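PDB 5IQK: beta-lactamase Rm3 from Uncultured bacterium, which hydrolyses the amide bond of beta-lactam antibiotics as a zinc-dependent subclass B3 metallo-beta-lactamase, and so probably confers antibiotic resistance. Local coordinates for residues Ala12-Phe17 with Gln231-Ser236; Arg132-Gly137 with Gly158-Thr163; Gly169-Asn174 with Ala243-Gln248; Phe65-Val70 with Ala87-Arg92; Val26-Leu31 with Ala53-Ala58. One frame throughout, in Å; residues are numbered along the deposited sequence.

Contact 1 (Ala12-Phe17 with Gln231-Ser236)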
# COMPACT_ATOMS: atom_id res chain seq x y z
N ALA A 12 2.87 12.62 9.16
CA ALA A 12 2.04 13.46 10.04
C ALA A 12 0.81 12.71 10.55
O ALA A 12 0.25 11.86 9.85
CB ALA A 12 1.61 14.72 9.31
N ASP A 13 0.41 13.02 11.77
CA ASP A 13 -0.75 12.40 12.40
C ASP A 13 -1.99 12.45 11.53
O ASP A 13 -2.31 13.47 10.93
CB ASP A 13 -1.10 13.11 13.71
CG ASP A 13 -0.09 12.85 14.80
OD1 ASP A 13 0.83 12.03 14.61
OD2 ASP A 13 -0.24 13.48 15.87
N GLN A 14 -2.71 11.34 11.51
CA GLN A 14 -4.06 11.29 10.99
C GLN A 14 -4.91 10.51 11.96
O GLN A 14 -4.58 9.38 12.31
CB GLN A 14 -4.10 10.64 9.60
CG GLN A 14 -5.52 10.40 9.12
CD GLN A 14 -6.29 11.70 8.98
OE1 GLN A 14 -5.89 12.58 8.25
NE2 GLN A 14 -7.40 11.82 9.71
N ALA A 15 -6.00 11.11 12.43
CA ALA A 15 -6.94 10.37 13.28
C ALA A 15 -7.57 9.21 12.49
O ALA A 15 -8.02 9.40 11.36
CB ALA A 15 -8.02 11.31 13.81
N PRO A 16 -7.59 8.00 13.08
CA PRO A 16 -8.12 6.83 12.36
C PRO A 16 -9.63 6.87 12.18
O PRO A 16 -10.31 7.54 12.95
CB PRO A 16 -7.71 5.67 13.26
CG PRO A 16 -7.72 6.26 14.63
CD PRO A 16 -7.22 7.67 14.47
N PHE A 17 -10.15 6.18 11.17
CA PHE A 17 -11.58 6.19 10.87
C PHE A 17 -12.04 4.95 10.11
O PHE A 17 -11.25 4.29 9.42
CB PHE A 17 -11.96 7.44 10.06
CG PHE A 17 -11.16 7.61 8.79
CD1 PHE A 17 -11.68 7.20 7.57
CD2 PHE A 17 -9.91 8.20 8.82
CE1 PHE A 17 -10.94 7.35 6.40
CE2 PHE A 17 -9.18 8.36 7.66
CZ PHE A 17 -9.70 7.93 6.45
N GLN A 231 -10.08 14.51 0.64
CA GLN A 231 -11.31 15.12 0.13
C GLN A 231 -12.51 14.24 0.50
O GLN A 231 -13.55 14.72 0.96
CB GLN A 231 -11.27 15.33 -1.38
CG GLN A 231 -10.25 16.36 -1.86
CD GLN A 231 -8.90 15.75 -2.17
OE1 GLN A 231 -8.48 14.77 -1.55
NE2 GLN A 231 -8.21 16.32 -3.15
N ARG A 232 -12.34 12.94 0.26
CA ARG A 232 -13.37 11.94 0.55
C ARG A 232 -13.72 11.92 2.04
O ARG A 232 -14.91 11.89 2.41
CB ARG A 232 -12.87 10.56 0.08
CG ARG A 232 -12.88 10.45 -1.44
CD ARG A 232 -12.01 9.32 -1.97
NE ARG A 232 -12.46 7.97 -1.67
CZ ARG A 232 -11.64 6.93 -1.58
NH1 ARG A 232 -10.34 7.09 -1.75
NH2 ARG A 232 -12.13 5.73 -1.31
N LEU A 233 -12.70 11.93 2.89
CA LEU A 233 -12.90 11.99 4.35
C LEU A 233 -13.67 13.23 4.76
O LEU A 233 -14.60 13.14 5.57
CB LEU A 233 -11.57 11.93 5.10
CG LEU A 233 -11.68 12.03 6.63
CD1 LEU A 233 -12.47 10.84 7.19
CD2 LEU A 233 -10.31 12.09 7.27
N GLU A 234 -13.29 14.39 4.23
CA GLU A 234 -14.02 15.63 4.54
C GLU A 234 -15.48 15.50 4.13
O GLU A 234 -16.39 15.94 4.83
CB GLU A 234 -13.37 16.84 3.85
CG GLU A 234 -14.12 18.14 4.08
CD GLU A 234 -13.41 19.35 3.51
OE1 GLU A 234 -12.18 19.28 3.30
OE2 GLU A 234 -14.08 20.38 3.27
N ALA A 235 -15.71 14.88 2.98
CA ALA A 235 -17.07 14.69 2.49
C ALA A 235 -17.86 13.77 3.42
O ALA A 235 -19.07 13.90 3.57
CB ALA A 235 -17.05 14.13 1.08
N SER A 236 -17.16 12.84 4.06
CA SER A 236 -17.83 11.82 4.87
C SER A 236 -18.42 12.37 6.17
O SER A 236 -19.31 11.76 6.75
CB SER A 236 -16.87 10.67 5.19
OG SER A 236 -15.97 11.03 6.22
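The isobutyl end of Leu-233 lies against the phenyl ring of Phe-17, with methyl CD1 set over one face of the ring almost at its centre. The methyl carbon of Leu-233 CD1 is 3.7 Å from the centroid of the Phe-17 ring and only 9° off the ring normal, a well-formed CH-pi contact. The second methyl lies nearer the rim: Leu-233 CD2 comes to 3.9 Å from CE2 of Phe-17 and to 3.8 Å from NE2 of Gln-14. One leucine fork is therefore shared between an aromatic face and a side-chain amide. Phe-17 CG stands between its own backbone N and carbonyl carbon (chi1 55°), which swings the ring toward the helix. The amide of Gln-14 is held on both ends. Its NE2 gives a nearly straight hydrogen bond of 3.0 Å to Ala-15 O, lying in the carbonyl plane on a lone pair, while OE1 accepts from Lys-29 NZ. The bend at chi2 (62°) folds the chain back so that NE2 reaches the carbonyl of the next residue, Ala-15. With the amide fixed at both ends, its rotation is set, and a polar nitrogen can border the leucine methyl without losing its partner. Only about 130 Å² is buried, near the surface. The loop between helix 5-10 and strand 17-20 thus rests on helix 229-239, whose Trp-230 also touches Gln-14 and Phe-17, while Tyr-25 of the adjoining strand 23-25 meets the Phe-17 ring.

Contact 2 (Arg132-Gly137 with Gly158-Thr163)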
# COMPACT_ATOMS: atom_id res chain seq x y z
N ARG A 132 5.83 -14.63 4.43
CA ARG A 132 5.20 -15.56 3.50
C ARG A 132 5.13 -14.92 2.12
O ARG A 132 4.78 -13.76 1.99
CB ARG A 132 3.79 -15.95 3.97
CG ARG A 132 3.77 -16.67 5.31
CD ARG A 132 4.66 -17.91 5.25
NE ARG A 132 4.78 -18.59 6.53
CZ ARG A 132 3.94 -19.51 6.97
NH1 ARG A 132 2.90 -19.87 6.23
NH2 ARG A 132 4.13 -20.08 8.15
N LEU A 133 5.47 -15.67 1.08
CA LEU A 133 5.48 -15.07 -0.24
C LEU A 133 4.07 -14.98 -0.82
O LEU A 133 3.31 -15.95 -0.78
CB LEU A 133 6.39 -15.86 -1.17
CG LEU A 133 7.85 -15.87 -0.72
CD1 LEU A 133 8.72 -16.64 -1.71
CD2 LEU A 133 8.36 -14.46 -0.56
N ALA A 134 3.73 -13.80 -1.34
CA ALA A 134 2.44 -13.56 -1.98
C ALA A 134 2.62 -13.42 -3.48
O ALA A 134 3.20 -12.44 -3.96
CB ALA A 134 1.78 -12.31 -1.41
N ARG A 135 2.11 -14.39 -4.23
CA ARG A 135 2.24 -14.36 -5.68
C ARG A 135 0.92 -13.85 -6.26
O ARG A 135 -0.10 -13.81 -5.56
CB ARG A 135 2.55 -15.76 -6.20
CG ARG A 135 3.76 -16.36 -5.53
CD ARG A 135 4.22 -17.65 -6.16
NE ARG A 135 5.33 -18.23 -5.40
CZ ARG A 135 6.60 -17.94 -5.60
NH1 ARG A 135 6.95 -17.08 -6.55
NH2 ARG A 135 7.53 -18.52 -4.85
N ASP A 136 0.94 -13.47 -7.53
CA ASP A 136 -0.25 -12.99 -8.22
C ASP A 136 -1.41 -13.99 -8.11
O ASP A 136 -1.26 -15.17 -8.42
CB ASP A 136 0.08 -12.69 -9.68
CG ASP A 136 -1.08 -12.04 -10.42
OD1 ASP A 136 -1.45 -10.91 -10.06
OD2 ASP A 136 -1.61 -12.67 -11.36
N GLY A 137 -2.55 -13.50 -7.64
CA GLY A 137 -3.72 -14.34 -7.49
C GLY A 137 -3.74 -15.13 -6.20
O GLY A 137 -4.65 -15.92 -5.98
N GLY A 158 8.57 -5.26 -7.37
CA GLY A 158 7.82 -6.14 -6.48
C GLY A 158 6.44 -5.67 -6.03
O GLY A 158 5.85 -6.27 -5.13
N GLY A 159 5.92 -4.64 -6.69
CA GLY A 159 4.66 -4.05 -6.28
C GLY A 159 3.49 -5.02 -6.22
O GLY A 159 3.31 -5.87 -7.11
N LEU A 160 2.72 -4.92 -5.14
CA LEU A 160 1.53 -5.74 -4.94
C LEU A 160 0.31 -4.91 -4.57
O LEU A 160 0.39 -4.05 -3.71
CB LEU A 160 1.75 -6.76 -3.83
CG LEU A 160 2.25 -8.17 -4.04
CD1 LEU A 160 2.07 -8.86 -2.71
CD2 LEU A 160 1.46 -8.87 -5.14
N SER A 161 -0.85 -5.21 -5.15
CA SER A 161 -2.10 -4.60 -4.72
C SER A 161 -3.01 -5.70 -4.15
O SER A 161 -2.83 -6.88 -4.47
CB SER A 161 -2.78 -3.87 -5.88
OG SER A 161 -1.94 -2.84 -6.38
N TRP A 162 -3.98 -5.31 -3.32
CA TRP A 162 -4.79 -6.27 -2.57
C TRP A 162 -6.27 -5.97 -2.72
O TRP A 162 -6.68 -4.81 -2.69
CB TRP A 162 -4.42 -6.23 -1.09
CG TRP A 162 -3.02 -6.71 -0.80
CD1 TRP A 162 -1.88 -5.95 -0.74
CD2 TRP A 162 -2.62 -8.06 -0.54
NE1 TRP A 162 -0.80 -6.75 -0.45
CE2 TRP A 162 -1.23 -8.05 -0.32
CE3 TRP A 162 -3.31 -9.27 -0.46
CZ2 TRP A 162 -0.51 -9.21 -0.03
CZ3 TRP A 162 -2.59 -10.42 -0.17
CH2 TRP A 162 -1.21 -10.38 0.04
N THR A 163 -7.08 -7.02 -2.85
CA THR A 163 -8.53 -6.86 -2.89
C THR A 163 -9.21 -7.77 -1.88
O THR A 163 -8.72 -8.85 -1.56
CB THR A 163 -9.14 -7.16 -4.26
OG1 THR A 163 -8.83 -8.51 -4.64
CG2 THR A 163 -8.62 -6.19 -5.32
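Ala-134, Leu-160 and Trp-162 make the whole of this buried, apolar contact, with the small alanine methyl meeting both larger side chains. Ala-134 CB points at the other segment and is 3.7 Å from CD1 of Leu-160. The same methyl lies 3.8 Å from CH2 of Trp-162, the far corner of the six-membered ring, and 4.1 Å from its neighbour CZ2; it approaches the indole obliquely. Leu-160 and Trp-162 are two apart on strand 160-168, so both project from the same side of it, and the methyl reaches each of them. The leucine fork also borders the alanine backbone, CD1 of Leu-160 being 4.0 Å and CD2 of Leu-160 4.1 Å from Ala-134 O. Trp-162 CG is anti to its carbonyl carbon (chi1 -66°), and from there the long indole carries its six-membered ring across to the alanine. The indole is also held by its polar side: NE1 donates to Asn-75 O, which satisfies the buried nitrogen and helps to fix the ring's rotation. No hydrogen bond joins the two segments, and about 125 Å² is buried in all. The contact bridges the two sheets of the alpha-beta/beta-alpha fold of metallo-beta-lactamases. Ala-134 follows edge strand 131-133 of the seven-stranded sheet and is paired with Ala-99 through the backbone, while Leu-160 and Trp-162 pack on the neighbouring strand 145-151 at Ala-149.

Contact 3 (Gly169-Asn174 with Ala243-Gln248)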
# COMPACT_ATOMS: atom_id res chain seq x y z
N GLY A 169 -23.66 -5.41 6.68
CA GLY A 169 -24.85 -6.23 6.80
C GLY A 169 -25.11 -6.97 5.50
O GLY A 169 -24.30 -7.82 5.11
N PRO A 170 -26.22 -6.66 4.81
CA PRO A 170 -26.50 -7.34 3.54
C PRO A 170 -25.72 -6.77 2.35
O PRO A 170 -25.55 -7.48 1.36
CB PRO A 170 -28.00 -7.13 3.34
CG PRO A 170 -28.36 -5.99 4.21
CD PRO A 170 -27.39 -5.95 5.34
N ARG A 171 -25.23 -5.53 2.43
CA ARG A 171 -24.53 -4.95 1.28
C ARG A 171 -23.02 -5.18 1.38
O ARG A 171 -22.38 -4.83 2.37
CB ARG A 171 -24.85 -3.46 1.19
CG ARG A 171 -24.12 -2.69 0.11
CD ARG A 171 -24.31 -1.19 0.32
NE ARG A 171 -23.70 -0.38 -0.73
CZ ARG A 171 -23.35 0.89 -0.59
NH1 ARG A 171 -23.55 1.50 0.57
NH2 ARG A 171 -22.79 1.55 -1.60
N CYS A 172 -22.45 -5.79 0.33
CA CYS A 172 -21.02 -5.99 0.22
C CYS A 172 -20.39 -5.04 -0.78
O CYS A 172 -20.97 -4.76 -1.83
CB CYS A 172 -20.71 -7.44 -0.17
SG CYS A 172 -21.11 -8.64 1.17
N LEU A 173 -19.21 -4.54 -0.47
CA LEU A 173 -18.50 -3.72 -1.44
C LEU A 173 -17.13 -4.31 -1.72
O LEU A 173 -16.55 -4.99 -0.87
CB LEU A 173 -18.37 -2.28 -0.94
CG LEU A 173 -19.68 -1.49 -0.86
CD1 LEU A 173 -19.39 -0.07 -0.41
CD2 LEU A 173 -20.39 -1.51 -2.19
N ASN A 174 -16.63 -4.07 -2.93
CA ASN A 174 -15.28 -4.49 -3.30
C ASN A 174 -14.25 -3.45 -2.88
O ASN A 174 -14.30 -2.30 -3.31
CB ASN A 174 -15.20 -4.76 -4.80
CG ASN A 174 -16.16 -5.83 -5.25
OD1 ASN A 174 -16.21 -6.91 -4.66
ND2 ASN A 174 -16.95 -5.54 -6.28
N ALA A 243 -19.36 8.64 0.79
CA ALA A 243 -18.28 9.52 0.39
C ALA A 243 -17.03 8.77 -0.05
O ALA A 243 -16.23 9.30 -0.82
CB ALA A 243 -17.94 10.48 1.51
N PHE A 244 -16.84 7.55 0.46
CA PHE A 244 -15.65 6.76 0.12
C PHE A 244 -15.89 5.83 -1.07
O PHE A 244 -14.96 5.22 -1.59
CB PHE A 244 -15.19 5.94 1.32
CG PHE A 244 -14.75 6.77 2.48
CD1 PHE A 244 -13.60 7.54 2.39
CD2 PHE A 244 -15.47 6.77 3.66
CE1 PHE A 244 -13.19 8.32 3.46
CE2 PHE A 244 -15.07 7.56 4.73
CZ PHE A 244 -13.91 8.34 4.62
N VAL A 245 -17.16 5.71 -1.47
CA VAL A 245 -17.56 4.79 -2.53
C VAL A 245 -17.57 5.46 -3.91
O VAL A 245 -18.25 6.46 -4.11
CB VAL A 245 -18.95 4.19 -2.22
CG1 VAL A 245 -19.40 3.26 -3.34
CG2 VAL A 245 -18.88 3.45 -0.91
N ASP A 246 -16.81 4.89 -4.84
CA ASP A 246 -16.69 5.40 -6.19
C ASP A 246 -16.19 4.28 -7.10
O ASP A 246 -15.00 3.95 -7.09
CB ASP A 246 -15.75 6.61 -6.23
CG ASP A 246 -15.63 7.24 -7.62
OD1 ASP A 246 -14.88 8.23 -7.74
OD2 ASP A 246 -16.25 6.74 -8.58
N PRO A 247 -17.09 3.69 -7.89
CA PRO A 247 -16.77 2.53 -8.72
C PRO A 247 -15.80 2.85 -9.85
O PRO A 247 -15.26 1.94 -10.47
CB PRO A 247 -18.13 2.12 -9.30
CG PRO A 247 -19.14 2.75 -8.39
CD PRO A 247 -18.52 4.04 -7.97
N GLN A 248 -15.56 4.14 -10.08
CA GLN A 248 -14.66 4.57 -11.15
C GLN A 248 -13.25 4.87 -10.64
O GLN A 248 -12.37 5.25 -11.43
CB GLN A 248 -15.24 5.81 -11.84
CG GLN A 248 -16.38 5.53 -12.82
CD GLN A 248 -15.93 4.72 -14.03
OE1 GLN A 248 -14.91 5.04 -14.66
NE2 GLN A 248 -16.68 3.68 -14.36
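Within the metallo-beta-lactamase fold, strand 171-178 meets the loop between helices 229-239 and 249-269, and Leu-173 and Val-245 form the tight part of the meeting. Methyl CD1 of Leu-173 touches CG2 of Val-245 at 3.6 Å, the two side chains crossing at about a right angle. With CG1 anti to the backbone N (chi1 178°) and CG2 anti to the carbonyl carbon, Val-245 offers CG2 to the buried leucine and CG1 to the arginine. That second meeting is loose. Arg-171, exposed and extended from CG to NE, comes from the opposite direction, and its NH2 lies 4.2 Å from CG1 of Val-245, with the guanidinium placed obliquely. Leu-173 CD1 also underlies one face of that guanidinium, 3.9 Å from its plane and toward the rim, so the charged group lies along an apolar patch. Phe-20 of strand 17-20 touches both Arg-171 and Leu-173, and the intervening Cys-172 is tied to Cys-167 by a disulfide across the hairpin. Beyond Val-245 the loop turns toward helix 249-269, where Asp-246 OD2 accepts a capping bond of 3.1 Å from Gln-248 N, met from above the carboxylate plane.

Contact 4 (Phe65-Val70 with Ala87-Arg92)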
# COMPACT_ATOMS: atom_id res chain seq x y z
N PHE A 65 -9.33 -1.42 18.87
CA PHE A 65 -8.74 -2.72 18.56
C PHE A 65 -7.34 -2.85 19.15
O PHE A 65 -6.83 -1.90 19.75
CB PHE A 65 -8.72 -2.96 17.05
CG PHE A 65 -10.09 -2.89 16.41
CD1 PHE A 65 -11.02 -3.91 16.63
CD2 PHE A 65 -10.45 -1.81 15.62
CE1 PHE A 65 -12.28 -3.85 16.06
CE2 PHE A 65 -11.71 -1.75 15.04
CZ PHE A 65 -12.63 -2.77 15.26
N ARG A 66 -6.72 -4.01 18.97
CA ARG A 66 -5.39 -4.26 19.53
C ARG A 66 -4.42 -4.83 18.50
O ARG A 66 -4.79 -5.67 17.69
CB ARG A 66 -5.47 -5.22 20.72
CG ARG A 66 -6.46 -4.81 21.80
CD ARG A 66 -6.62 -5.91 22.81
NE ARG A 66 -5.37 -6.17 23.53
CZ ARG A 66 -4.91 -7.38 23.82
NH1 ARG A 66 -5.60 -8.46 23.47
NH2 ARG A 66 -3.76 -7.51 24.48
N ILE A 67 -3.17 -4.37 18.56
CA ILE A 67 -2.13 -4.86 17.66
C ILE A 67 -1.92 -6.35 17.93
O ILE A 67 -1.56 -7.11 17.04
CB ILE A 67 -0.80 -4.09 17.85
CG1 ILE A 67 0.25 -4.54 16.83
CG2 ILE A 67 -0.27 -4.23 19.28
CD1 ILE A 67 -0.16 -4.29 15.41
N GLU A 68 -2.21 -6.77 19.16
CA GLU A 68 -2.04 -8.16 19.56
C GLU A 68 -3.00 -9.07 18.81
O GLU A 68 -2.81 -10.28 18.75
CB GLU A 68 -2.24 -8.31 21.08
CG GLU A 68 -1.15 -7.68 21.93
CD GLU A 68 -1.36 -6.20 22.18
OE1 GLU A 68 -2.41 -5.66 21.75
OE2 GLU A 68 -0.48 -5.57 22.80
N ASP A 69 -4.06 -8.48 18.25
CA ASP A 69 -5.07 -9.27 17.56
C ASP A 69 -4.85 -9.29 16.05
O ASP A 69 -5.61 -9.93 15.31
CB ASP A 69 -6.46 -8.74 17.88
CG ASP A 69 -6.85 -8.99 19.33
OD1 ASP A 69 -6.40 -10.01 19.89
OD2 ASP A 69 -7.59 -8.17 19.91
N VAL A 70 -3.84 -8.57 15.58
CA VAL A 70 -3.46 -8.64 14.18
C VAL A 70 -2.79 -9.98 13.91
O VAL A 70 -1.80 -10.32 14.54
CB VAL A 70 -2.52 -7.48 13.79
CG1 VAL A 70 -1.89 -7.72 12.41
CG2 VAL A 70 -3.29 -6.18 13.82
N ALA A 87 8.88 -4.35 10.81
CA ALA A 87 9.55 -5.14 11.86
C ALA A 87 8.90 -4.92 13.23
O ALA A 87 8.71 -5.88 14.00
CB ALA A 87 11.02 -4.80 11.92
N GLU A 88 8.57 -3.67 13.54
CA GLU A 88 7.96 -3.36 14.84
C GLU A 88 6.54 -3.89 14.94
O GLU A 88 6.14 -4.43 15.98
CB GLU A 88 7.98 -1.84 15.10
CG GLU A 88 7.32 -1.44 16.42
CD GLU A 88 7.65 -0.01 16.85
OE1 GLU A 88 8.35 0.70 16.09
OE2 GLU A 88 7.21 0.40 17.95
N LEU A 89 5.77 -3.74 13.87
CA LEU A 89 4.41 -4.23 13.85
C LEU A 89 4.39 -5.75 14.01
O LEU A 89 3.56 -6.30 14.75
CB LEU A 89 3.70 -3.82 12.56
CG LEU A 89 3.47 -2.31 12.45
CD1 LEU A 89 2.99 -1.94 11.06
CD2 LEU A 89 2.48 -1.83 13.53
N GLN A 90 5.33 -6.42 13.35
CA GLN A 90 5.46 -7.87 13.51
C GLN A 90 5.80 -8.26 14.94
O GLN A 90 5.19 -9.17 15.50
CB GLN A 90 6.51 -8.42 12.56
CG GLN A 90 6.88 -9.88 12.81
CD GLN A 90 7.53 -10.50 11.59
OE1 GLN A 90 8.75 -10.44 11.42
NE2 GLN A 90 6.71 -11.12 10.74
N ARG A 91 6.76 -7.58 15.54
CA ARG A 91 7.15 -7.89 16.91
C ARG A 91 5.99 -7.72 17.88
O ARG A 91 5.83 -8.52 18.80
CB ARG A 91 8.32 -7.02 17.36
CG ARG A 91 9.68 -7.51 16.91
CD ARG A 91 10.79 -6.83 17.70
NE ARG A 91 10.67 -5.37 17.66
CZ ARG A 91 11.17 -4.60 16.70
NH1 ARG A 91 11.82 -5.16 15.68
NH2 ARG A 91 11.02 -3.29 16.75
N ARG A 92 5.18 -6.69 17.67
CA ARG A 92 4.09 -6.38 18.60
C ARG A 92 2.87 -7.27 18.39
O ARG A 92 2.04 -7.42 19.29
CB ARG A 92 3.69 -4.90 18.48
CG ARG A 92 4.73 -3.90 19.00
CD ARG A 92 4.78 -3.89 20.53
NE ARG A 92 3.51 -3.48 21.12
CZ ARG A 92 3.15 -2.22 21.32
NH1 ARG A 92 3.97 -1.23 21.00
NH2 ARG A 92 1.97 -1.94 21.85
O HOH W 1 2.52 -5.87 21.67
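The backbones come closest at Glu-68 and Arg-92, whose CA atoms are 6.5 Å apart, where the 3-10 turn 67-69 faces the end of helix 86-93. In this alpha-beta part of the metallo-beta-lactamase fold the turn leads into strand 70-74, and the helix belongs to the crossover connecting that strand to 96-99. Ile-67 is the apolar centre of the contact. Its CG1, anti to the backbone N (chi1 -175°), is directed at the helix and lies 3.8 Å from CB of Arg-92; the side chains cross at about a right angle. Farther along, CD1 of Ile-67 meets CD2 of Leu-89 at 4.1 Å, again crosswise, and CG2 borders the carbonyl O of Arg-92. The arginine bends at chi2 and chi3, which curls the guanidinium back toward the isoleucine, NH2 coming obliquely to 4.1 Å from Ile-67 CG2. On the solvent side the contact becomes polar. Glu-68 OE2 and Arg-92 NH2 are 4.5 Å apart, too far for a salt bridge, although their opposite charges probably still attract. Glu-68 has a nearer charge in its own segment: its OE1 pairs with Arg-66 NE, but the oxygen lies well out of the guanidinium plane, so this is attraction of charges alone. Helix 53-62 packs alongside, its Ile-57 touching Leu-89 and Arg-92. One water spans the gap, donating to Glu-68 OE2 and Arg-92 O and accepting, in the guanidinium plane, from Arg-92 NE at 2.6 Å.

Contact 5 (Val26-Leu31 with Ala53-Ala58)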
# COMPACT_ATOMS: atom_id res chain seq x y z
N VAL A 26 -5.83 3.38 9.39
CA VAL A 26 -5.02 3.57 10.60
C VAL A 26 -3.65 4.17 10.28
O VAL A 26 -2.73 4.10 11.10
CB VAL A 26 -4.83 2.24 11.37
CG1 VAL A 26 -6.16 1.78 11.95
CG2 VAL A 26 -4.25 1.18 10.47
N GLY A 27 -3.53 4.77 9.10
CA GLY A 27 -2.28 5.33 8.63
C GLY A 27 -2.04 6.79 9.02
O GLY A 27 -2.55 7.29 10.03
N MET A 28 -1.22 7.46 8.21
CA MET A 28 -0.76 8.82 8.46
C MET A 28 -1.25 9.75 7.35
O MET A 28 -1.94 9.31 6.43
CB MET A 28 0.78 8.86 8.56
CG MET A 28 1.38 8.23 9.82
SD MET A 28 1.01 6.47 10.06
CE MET A 28 1.56 5.76 8.50
N LYS A 29 -0.87 11.02 7.40
CA LYS A 29 -1.35 11.97 6.40
C LYS A 29 -0.85 11.65 4.98
O LYS A 29 -1.53 11.96 4.00
CB LYS A 29 -0.95 13.39 6.78
CG LYS A 29 -1.85 14.45 6.18
CD LYS A 29 -3.24 14.39 6.78
CE LYS A 29 -3.29 15.03 8.16
NZ LYS A 29 -4.62 14.91 8.81
N GLY A 30 0.33 11.05 4.87
CA GLY A 30 0.91 10.83 3.55
C GLY A 30 1.24 9.39 3.22
O GLY A 30 1.79 9.12 2.15
N LEU A 31 0.92 8.47 4.14
CA LEU A 31 1.22 7.04 3.99
C LEU A 31 0.08 6.20 4.53
O LEU A 31 -0.28 6.33 5.70
CB LEU A 31 2.51 6.69 4.74
CG LEU A 31 3.78 7.43 4.30
CD1 LEU A 31 4.89 7.19 5.32
CD2 LEU A 31 4.19 6.97 2.91
N ALA A 53 5.33 3.11 12.75
CA ALA A 53 4.81 1.96 13.49
C ALA A 53 4.12 2.34 14.81
O ALA A 53 3.02 1.86 15.08
CB ALA A 53 5.93 0.95 13.75
N PRO A 54 4.73 3.22 15.64
CA PRO A 54 3.99 3.57 16.86
C PRO A 54 2.69 4.32 16.60
O PRO A 54 1.76 4.23 17.41
CB PRO A 54 4.97 4.47 17.63
CG PRO A 54 6.29 4.28 17.00
CD PRO A 54 6.07 3.82 15.61
N LYS A 55 2.63 5.06 15.50
CA LYS A 55 1.43 5.81 15.16
C LYS A 55 0.34 4.88 14.71
O LYS A 55 -0.81 5.03 15.09
CB LYS A 55 1.74 6.85 14.09
CG LYS A 55 2.66 7.95 14.58
CD LYS A 55 2.66 9.14 13.64
CE LYS A 55 3.61 10.21 14.11
NZ LYS A 55 3.38 11.50 13.38
N ILE A 56 0.71 3.90 13.88
CA ILE A 56 -0.26 2.89 13.43
C ILE A 56 -0.83 2.11 14.61
O ILE A 56 -2.05 1.93 14.71
CB ILE A 56 0.38 1.91 12.44
CG1 ILE A 56 0.71 2.66 11.14
CG2 ILE A 56 -0.56 0.74 12.18
CD1 ILE A 56 1.61 1.87 10.13
N ILE A 57 0.04 1.68 15.52
CA ILE A 57 -0.37 0.95 16.71
C ILE A 57 -1.30 1.79 17.59
O ILE A 57 -2.32 1.30 18.06
CB ILE A 57 0.85 0.48 17.53
CG1 ILE A 57 1.62 -0.58 16.73
CG2 ILE A 57 0.43 -0.05 18.90
CD1 ILE A 57 2.92 -1.02 17.36
N ALA A 58 -0.96 3.06 17.78
CA ALA A 58 -1.79 3.97 18.56
C ALA A 58 -3.15 4.13 17.90
O ALA A 58 -4.18 4.16 18.58
CB ALA A 58 -1.10 5.32 18.72
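Ile-56 and Met-28 meet crosswise, the thioether of the methionine passing at about a right angle to the isoleucine branch. Met-28 SD is 4.0 Å from CG1 of Ile-56, and methyl CE follows at 4.2 Å from the same carbon. Bends at chi2 (60°) and chi3 (54°) curl the methionine, bringing sulfur and terminal methyl both up to Ile-56 CG1. Lys-55, one residue earlier on the helix, is met obliquely: Met-28 SD lies 4.1 Å from Lys-55 CB, and Met-28 CG 4.1 Å from Lys-55 CD. The lysine is extended beyond CG, and its aliphatic part flanks the methionine while NZ goes on to a salt bridge with Asp-13 and a hydrogen bond to Asn-11 O. The other branch of Ile-56 serves Val-26, again at about a right angle, with CG2 of Val-26 4.1 Å from CG2 of Ile-56. Backbone also takes part: Val-26 O is 3.6 Å from CA of Ile-56, and this buried oxygen is satisfied by ND2 of Asn-59 one helical turn on. Leu-44 of strand 42-45 touches both Val-26 and Ile-56, joining the contact to the seven-stranded sheet. A loop between antiparallel strands 23-25 and 34-36, packed under helix 53-62, is part of the layered alpha-beta/beta-alpha sandwich of metallo-beta-lactamases, here with the Met-28 side chain about 10 Å from a bound zinc ion.

Overall arrangement
Contacts 1, 5 and 4 form a chain of touching neighbours. Lys-29 of contact 5 joins contact 1 through Gln-14 OE1 and Ala-12 O, their centres 12 Å apart, and Ile-57 of contact 5 packs on Leu-89 and Arg-92 of contact 4, the centres of contacts 4 and 5 being 13 Å apart. Contact 3 touches contact 1 at its other flank, where Arg-232 NH2 reaches Phe-244 O. Contact 2 stands apart across the molecule, 27 Å from contact 1 between centres, yet shares a sheet with contact 3. The side chains of Met-28 and Leu-160 lie about 10 and 12 Å from a bound zinc ion; neither is among the zinc ligands, which include His-77, His-79, His-155 and Asp-81, His-82, His-223.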